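Local structure of MsStt7d protein (Micromonas, 4IX3) at residues A82-I88 / W108-E114; C87-A92 / L103-L107; C255-Q259 / L271-L275. The protein probably phosphorylates proteins using ATP, as a homolog of the state transition kinase Stt7, and is represented here by its catalytic domain. Residues are numbered along the deposited sequence.

Interaction 1: A82-I88 / W108-E114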
# COMPACT_ATOMS: atom_id res chain seq x y z
N ALA B 82 -13.01 -15.63 6.00
CA ALA B 82 -12.10 -16.33 6.88
C ALA B 82 -12.46 -16.09 8.36
O ALA B 82 -12.76 -14.94 8.78
CB ALA B 82 -10.68 -15.89 6.66
N ARG B 83 -12.42 -17.17 9.15
CA ARG B 83 -12.86 -17.08 10.54
C ARG B 83 -11.94 -16.14 11.34
O ARG B 83 -10.73 -16.30 11.34
CB ARG B 83 -12.82 -18.48 11.15
CG ARG B 83 -13.14 -18.51 12.66
CD ARG B 83 -13.40 -19.94 13.17
NE ARG B 83 -12.33 -20.89 12.82
CZ ARG B 83 -11.30 -21.21 13.61
NH1 ARG B 83 -11.20 -20.66 14.82
NH2 ARG B 83 -10.44 -22.14 13.20
N PHE B 84 -12.58 -15.19 12.01
CA PHE B 84 -11.87 -14.14 12.74
C PHE B 84 -11.61 -14.63 14.16
O PHE B 84 -12.55 -14.94 14.92
CB PHE B 84 -12.71 -12.87 12.76
CG PHE B 84 -12.08 -11.72 13.51
CD1 PHE B 84 -10.79 -11.29 13.19
CD2 PHE B 84 -12.80 -11.05 14.49
CE1 PHE B 84 -10.22 -10.20 13.88
CE2 PHE B 84 -12.26 -9.92 15.11
CZ PHE B 84 -10.97 -9.52 14.82
N MET B 85 -10.36 -14.58 14.59
CA MET B 85 -9.98 -15.11 15.91
C MET B 85 -9.65 -14.01 16.90
O MET B 85 -9.44 -14.31 18.08
CB MET B 85 -8.77 -16.05 15.75
CG MET B 85 -9.12 -17.27 14.89
SD MET B 85 -7.73 -18.38 14.55
CE MET B 85 -7.52 -19.25 16.11
N GLY B 86 -9.78 -12.74 16.52
CA GLY B 86 -9.61 -11.62 17.45
C GLY B 86 -8.36 -10.82 17.22
O GLY B 86 -7.82 -10.79 16.12
N CYS B 87 -7.96 -10.09 18.25
CA CYS B 87 -6.82 -9.20 18.16
C CYS B 87 -5.76 -9.56 19.18
O CYS B 87 -6.06 -10.27 20.14
CB CYS B 87 -7.25 -7.74 18.30
SG CYS B 87 -7.71 -7.28 19.98
N ILE B 88 -4.56 -9.01 19.01
CA ILE B 88 -3.49 -9.09 20.03
C ILE B 88 -2.72 -7.80 19.92
O ILE B 88 -2.14 -7.53 18.87
CB ILE B 88 -2.51 -10.28 19.79
CG1 ILE B 88 -3.25 -11.53 19.31
CG2 ILE B 88 -1.70 -10.52 21.08
CD1 ILE B 88 -3.29 -11.71 17.79
N TRP B 108 -2.34 -6.29 16.31
CA TRP B 108 -2.44 -7.40 15.37
C TRP B 108 -3.85 -7.93 15.28
O TRP B 108 -4.56 -8.00 16.31
CB TRP B 108 -1.55 -8.57 15.77
CG TRP B 108 -0.09 -8.23 15.68
CD1 TRP B 108 0.72 -7.57 16.61
CD2 TRP B 108 0.74 -8.56 14.56
NE1 TRP B 108 2.01 -7.51 16.12
CE2 TRP B 108 2.08 -8.11 14.88
CE3 TRP B 108 0.52 -9.25 13.36
CZ2 TRP B 108 3.11 -8.25 13.98
CZ3 TRP B 108 1.57 -9.41 12.47
CH2 TRP B 108 2.85 -8.91 12.76
N LEU B 109 -4.28 -8.37 14.09
CA LEU B 109 -5.51 -9.18 13.92
C LEU B 109 -5.10 -10.58 13.54
O LEU B 109 -4.08 -10.82 12.88
CB LEU B 109 -6.36 -8.55 12.81
CG LEU B 109 -6.69 -7.08 13.00
CD1 LEU B 109 -7.64 -6.62 11.90
CD2 LEU B 109 -7.29 -6.82 14.39
N MET B 110 -5.96 -11.56 13.88
CA MET B 110 -5.69 -12.96 13.59
C MET B 110 -6.94 -13.65 13.03
O MET B 110 -8.05 -13.41 13.52
CB MET B 110 -5.21 -13.67 14.86
CG MET B 110 -4.68 -15.08 14.62
SD MET B 110 -3.82 -15.77 16.05
CE MET B 110 -5.21 -16.23 17.08
N TRP B 111 -6.69 -14.46 12.01
CA TRP B 111 -7.72 -15.32 11.42
C TRP B 111 -7.23 -16.74 11.33
O TRP B 111 -6.02 -17.00 11.24
CB TRP B 111 -8.08 -14.86 10.00
CG TRP B 111 -8.61 -13.48 9.93
CD1 TRP B 111 -9.91 -13.04 9.84
CD2 TRP B 111 -7.79 -12.27 9.84
NE1 TRP B 111 -9.95 -11.67 9.69
CE2 TRP B 111 -8.69 -11.16 9.72
CE3 TRP B 111 -6.41 -12.03 9.84
CZ2 TRP B 111 -8.22 -9.86 9.53
CZ3 TRP B 111 -5.96 -10.74 9.61
CH2 TRP B 111 -6.85 -9.68 9.47
N ALA B 112 -8.18 -17.69 11.17
CA ALA B 112 -7.78 -19.02 10.75
C ALA B 112 -7.21 -18.93 9.33
O ALA B 112 -7.70 -18.15 8.50
CB ALA B 112 -8.99 -19.93 10.67
N ASN B 113 -6.20 -19.77 9.05
CA ASN B 113 -5.72 -19.97 7.69
C ASN B 113 -6.70 -20.94 7.02
O ASN B 113 -6.72 -22.14 7.35
CB ASN B 113 -4.29 -20.53 7.71
CG ASN B 113 -3.72 -20.67 6.32
OD1 ASN B 113 -4.48 -20.73 5.35
ND2 ASN B 113 -2.40 -20.70 6.20
N GLU B 114 -7.55 -20.42 6.13
CA GLU B 114 -8.61 -21.22 5.51
C GLU B 114 -8.06 -22.08 4.36
O GLU B 114 -8.79 -22.93 3.83
CB GLU B 114 -9.70 -20.30 5.00
CG GLU B 114 -10.36 -19.52 6.13
CD GLU B 114 -11.28 -20.35 7.00
OE1 GLU B 114 -11.71 -21.46 6.59
OE2 GLU B 114 -11.77 -19.77 7.99
O HOH W 1 -12.38 -21.66 9.90
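Strands 84-88 and 108-112 run antiparallel: their axes approach to 4.5 Å and their N-to-C directions differ by 164°. Ile88 and Trp108 form a hydrogen-bonded pair, with Ile88 N to Trp108 O and Trp108 N to Ile88 O both at 2.9 Å. A classic beta bulge follows. Met85 N reaches Met110 O at 2.8 Å while Met110 N reaches Gly86 O at 3.0 Å, so Met85 and Gly86 together face one residue. Gly86 has phi/psi of 109/-160°, where a CB would be jammed against the preceding carbonyl. Beyond the bulge, Ala112 N donates to Arg83 O at 2.9 Å.

The extra residue puts Phe84 and Cys87 on the same face as Leu109 and Trp111, next to helix 59-76. Phe84 CD1 lies 3.9 Å from Trp111 CD1, the rings oblique at 51°, and Cys87 CB is 4.0 Å from Leu109 CD2. On the other face, Ile88 CD1 sits 4.0 Å from Met110 CB, beside Ile21, while Met85 CB meets Met110 CE at 3.8 Å.

Where strand 108-112 ends and strand 84-88 begins, Glu114 OE2 accepts Arg83 N at 2.9 Å, and a water joins that same OE2 (2.8 Å) to Arg83 NE (3.0 Å); Glu114 OE1 forms a salt bridge with Lys185. Ala112 and Glu114 bind ADP in a structure of this protein, consistent with 112-114 being the hinge and with Trp111 holding the gatekeeper position, its side chain near Lys50. Apolar packing thus backs the strands, whereas main-chain and carboxylate bonds hold the probable hinge against Arg83.

Interaction 2: C87-A92 / L103-L107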
# COMPACT_ATOMS: atom_id res chain seq x y z
N CYS B 87 -7.96 -10.09 18.25
CA CYS B 87 -6.82 -9.20 18.16
C CYS B 87 -5.76 -9.56 19.18
O CYS B 87 -6.06 -10.27 20.14
CB CYS B 87 -7.25 -7.74 18.30
SG CYS B 87 -7.71 -7.28 19.98
N ILE B 88 -4.56 -9.01 19.01
CA ILE B 88 -3.49 -9.09 20.03
C ILE B 88 -2.72 -7.80 19.92
O ILE B 88 -2.14 -7.53 18.87
CB ILE B 88 -2.51 -10.28 19.79
CG1 ILE B 88 -3.25 -11.53 19.31
CG2 ILE B 88 -1.70 -10.52 21.08
CD1 ILE B 88 -3.29 -11.71 17.79
N GLU B 89 -2.66 -6.99 20.97
CA GLU B 89 -1.86 -5.77 20.96
C GLU B 89 -0.63 -5.92 21.84
O GLU B 89 -0.77 -6.28 22.96
CB GLU B 89 -2.71 -4.60 21.37
CG GLU B 89 -2.03 -3.25 21.10
CD GLU B 89 -2.95 -2.07 21.33
OE1 GLU B 89 -3.86 -2.14 22.15
OE2 GLU B 89 -2.75 -1.07 20.67
N LEU B 90 0.55 -5.68 21.29
CA LEU B 90 1.79 -5.84 22.05
C LEU B 90 2.44 -4.49 22.31
O LEU B 90 2.49 -3.64 21.42
CB LEU B 90 2.75 -6.77 21.31
CG LEU B 90 2.63 -8.26 21.62
CD1 LEU B 90 2.12 -9.02 20.40
CD2 LEU B 90 3.96 -8.82 22.09
N GLY B 91 2.95 -4.30 23.52
CA GLY B 91 3.59 -3.03 23.87
C GLY B 91 5.04 -3.03 23.42
O GLY B 91 5.50 -3.89 22.67
N ALA B 92 5.75 -2.00 23.88
CA ALA B 92 7.15 -1.79 23.43
C ALA B 92 8.12 -2.83 24.05
O ALA B 92 8.81 -3.57 23.32
CB ALA B 92 7.60 -0.37 23.76
N LEU B 103 5.60 -11.56 17.77
CA LEU B 103 4.82 -10.39 17.35
C LEU B 103 5.46 -9.07 17.78
O LEU B 103 5.85 -8.92 18.95
CB LEU B 103 3.39 -10.45 17.91
CG LEU B 103 2.58 -11.63 17.40
CD1 LEU B 103 1.29 -11.66 18.20
CD2 LEU B 103 2.33 -11.56 15.89
N THR B 104 5.51 -8.09 16.88
CA THR B 104 6.12 -6.79 17.17
C THR B 104 5.13 -5.83 17.86
O THR B 104 3.88 -6.02 17.83
CB THR B 104 6.62 -6.16 15.87
OG1 THR B 104 5.55 -6.18 14.93
CG2 THR B 104 7.78 -6.96 15.29
N GLU B 105 5.67 -4.79 18.48
CA GLU B 105 4.84 -3.75 19.12
C GLU B 105 3.71 -3.28 18.19
O GLU B 105 3.96 -2.94 17.02
CB GLU B 105 5.79 -2.59 19.51
CG GLU B 105 5.09 -1.42 20.19
CD GLU B 105 4.44 -0.38 19.26
OE1 GLU B 105 5.11 -0.05 18.24
OE2 GLU B 105 3.32 0.12 19.55
N GLY B 106 2.50 -3.16 18.73
CA GLY B 106 1.33 -2.62 18.03
C GLY B 106 0.20 -3.64 17.95
O GLY B 106 0.27 -4.73 18.47
N LEU B 107 -0.83 -3.26 17.24
CA LEU B 107 -2.07 -4.04 17.13
C LEU B 107 -1.92 -5.08 16.01
O LEU B 107 -1.51 -4.76 14.88
CB LEU B 107 -3.23 -3.09 16.83
CG LEU B 107 -4.59 -3.79 16.67
CD1 LEU B 107 -5.03 -4.38 18.00
CD2 LEU B 107 -5.62 -2.74 16.19
O HOH W 2 1.59 -0.72 21.49
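A side chain set into a notch dominates one face of this strand end. Leu107 CD1 lies 4.0 Å from Cys87 CB and 4.1 Å from Glu89 CB, so its tip fills the gap between two residues spaced two apart on strand 84-90. The fit follows from the register: Glu89 and Leu107 are a non-hydrogen-bonded pair with CA atoms 4.2 Å apart.

On the other face the bump is Leu90, paired with Gly106 through Leu90 N to Gly106 O at 3.0 Å and Gly106 N to Leu90 O at 2.7 Å. Since Gly106 brings no side chain, the hollow is walled by the turning backbone, with Leu90 CB 3.7 Å from Thr104 O. Leu103 folds back beneath it, its CD1 4.3 Å from Ile88 CG2. At the open end Glu105 CB rests 3.4 Å from Gly91 O, and a water bridges Leu90 O (3.1 Å) and Glu105 OE2 (2.7 Å).

The pair forms the outer end of the beta4-beta5 ladder of the kinase N-lobe: Leu107 packs on Leu63 of helix 59-76, Ile88 and Leu103 on Ile21 of strand 21-23, and Glu105 touches Ala269 of the second subunit.

Interaction 3: C255-Q259 / L271-L275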
# COMPACT_ATOMS: atom_id res chain seq x y z
N CYS B 255 -17.03 -9.63 -12.61
CA CYS B 255 -15.66 -9.87 -13.03
C CYS B 255 -15.15 -11.23 -12.64
O CYS B 255 -14.50 -11.89 -13.42
CB CYS B 255 -14.73 -8.78 -12.47
SG CYS B 255 -15.02 -7.10 -13.11
N VAL B 256 -15.43 -11.64 -11.38
CA VAL B 256 -15.02 -12.98 -10.95
C VAL B 256 -15.68 -14.00 -11.90
O VAL B 256 -15.01 -14.95 -12.31
CB VAL B 256 -15.50 -13.25 -9.50
CG1 VAL B 256 -15.30 -14.71 -9.09
CG2 VAL B 256 -14.74 -12.33 -8.53
N MET B 257 -16.97 -13.85 -12.16
CA MET B 257 -17.66 -14.79 -13.03
C MET B 257 -17.03 -14.89 -14.43
O MET B 257 -16.83 -16.01 -14.94
CB MET B 257 -19.09 -14.38 -13.19
CG MET B 257 -19.87 -15.35 -14.10
SD MET B 257 -21.62 -15.23 -13.83
CE MET B 257 -22.20 -16.32 -15.16
N LEU B 258 -16.68 -13.74 -15.03
CA LEU B 258 -16.01 -13.77 -16.33
C LEU B 258 -14.75 -14.60 -16.27
O LEU B 258 -14.44 -15.36 -17.18
CB LEU B 258 -15.66 -12.36 -16.79
CG LEU B 258 -16.87 -11.51 -17.22
CD1 LEU B 258 -16.57 -10.03 -17.24
CD2 LEU B 258 -17.40 -11.94 -18.60
N GLN B 259 -13.92 -14.38 -15.23
CA GLN B 259 -12.68 -15.11 -15.16
C GLN B 259 -12.86 -16.60 -14.91
O GLN B 259 -12.12 -17.41 -15.44
CB GLN B 259 -11.79 -14.46 -14.11
CG GLN B 259 -11.48 -13.01 -14.43
CD GLN B 259 -10.24 -12.48 -13.74
OE1 GLN B 259 -9.22 -12.14 -14.38
NE2 GLN B 259 -10.38 -12.29 -12.46
N LEU B 271 -8.83 -10.05 -18.98
CA LEU B 271 -10.01 -9.36 -18.43
C LEU B 271 -10.01 -7.90 -18.83
O LEU B 271 -11.06 -7.34 -19.17
CB LEU B 271 -10.01 -9.51 -16.89
CG LEU B 271 -11.17 -8.82 -16.17
CD1 LEU B 271 -12.47 -9.46 -16.59
CD2 LEU B 271 -10.97 -8.88 -14.66
N GLU B 272 -8.82 -7.28 -18.79
CA GLU B 272 -8.72 -5.86 -19.20
C GLU B 272 -9.17 -5.66 -20.65
O GLU B 272 -9.95 -4.74 -20.93
CB GLU B 272 -7.28 -5.34 -19.02
CG GLU B 272 -7.11 -3.87 -19.37
CD GLU B 272 -5.71 -3.34 -19.12
OE1 GLU B 272 -4.77 -4.16 -19.00
OE2 GLU B 272 -5.54 -2.10 -19.10
N ARG B 273 -8.76 -6.55 -21.56
CA ARG B 273 -9.16 -6.43 -22.97
C ARG B 273 -10.68 -6.59 -23.08
O ARG B 273 -11.37 -5.82 -23.78
CB ARG B 273 -8.51 -7.52 -23.83
CG ARG B 273 -8.98 -7.44 -25.29
CD ARG B 273 -7.93 -7.96 -26.22
NE ARG B 273 -7.92 -9.42 -26.27
CZ ARG B 273 -8.46 -10.15 -27.24
NH1 ARG B 273 -9.20 -9.61 -28.20
NH2 ARG B 273 -8.27 -11.46 -27.22
N PHE B 274 -11.23 -7.62 -22.43
CA PHE B 274 -12.67 -7.81 -22.46
C PHE B 274 -13.42 -6.59 -21.95
O PHE B 274 -14.36 -6.12 -22.60
CB PHE B 274 -13.11 -9.05 -21.66
CG PHE B 274 -14.61 -9.19 -21.56
CD1 PHE B 274 -15.32 -8.51 -20.57
CD2 PHE B 274 -15.33 -9.82 -22.56
CE1 PHE B 274 -16.69 -8.59 -20.47
CE2 PHE B 274 -16.71 -9.89 -22.47
CZ PHE B 274 -17.40 -9.22 -21.48
N LEU B 275 -13.02 -6.05 -20.80
CA LEU B 275 -13.79 -4.95 -20.22
C LEU B 275 -13.70 -3.68 -21.07
O LEU B 275 -14.66 -2.90 -21.11
CB LEU B 275 -13.35 -4.65 -18.78
CG LEU B 275 -13.79 -5.75 -17.80
CD1 LEU B 275 -13.18 -5.46 -16.44
CD2 LEU B 275 -15.31 -5.85 -17.69
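Two helical turns meet here through side chains alone. The axes of 255-259 and 271-275 stay 11.3 Å apart at an angle of 116°, and the closest CA atoms, those of Gln259 and Leu271, are 7.1 Å apart, so side chains reach across the space.

Leu258 makes half of the residue contacts, meeting Leu271, Phe274 and Leu275. Its mt rotamer (chi1 -71°, chi2 162°) places CD2 over the face of the Phe274 ring, 4.2 Å from the centroid and 25° off the normal, a CH-pi contact; CD1 approaches Phe274 CE1 at 3.5 Å. The same Leu258 CD1 also lies 4.2 Å from Leu271 CD1 and 4.4 Å from Leu275 CD2, entering the space framed by these three residues. Phe274 presents its ring from a t rotamer. Leu271, tp rather than mt, points toward the opposite helix and sends CD2 to within 4.4 Å of Cys255 CB. Leu275 starts sideways, but its mt conformation brings CD1 to 4.1 Å from Cys255 SG.

The opposite flank of the first helix, at Val256 and Met257, packs on helix 141-161, and Met257 also on helix 302-318. From this packing and its place in the chain, helix 246-261 is probably alpha-F, the central helix of the protein kinase C-lobe; helix 268-280, next in the chain, probably corresponds to alpha-G. Their apolar junction is part of that lobe's helical core.

In the fold
From the N terminus, helix 59-76 leads to strand 84-90, and after an excursion of 15 residues without helix or strand the chain returns as strand 106-112. Interaction 2 closes this excursion near its base, nested inside the longer loop closed by interaction 1, which carries the same pairing on to the probable hinge. They share Cys87 and Ile88, and Trp108 CE2 packs 3.6 Å from Leu103 CD2, so the two form one continuous ladder in the N-lobe. Interaction 3 follows in series, closing a short connection between successive helices of the C-lobe. Its centre lies about 31 Å from that of interaction 1 and 40 Å from that of interaction 2, across the chain's centre, without touching either.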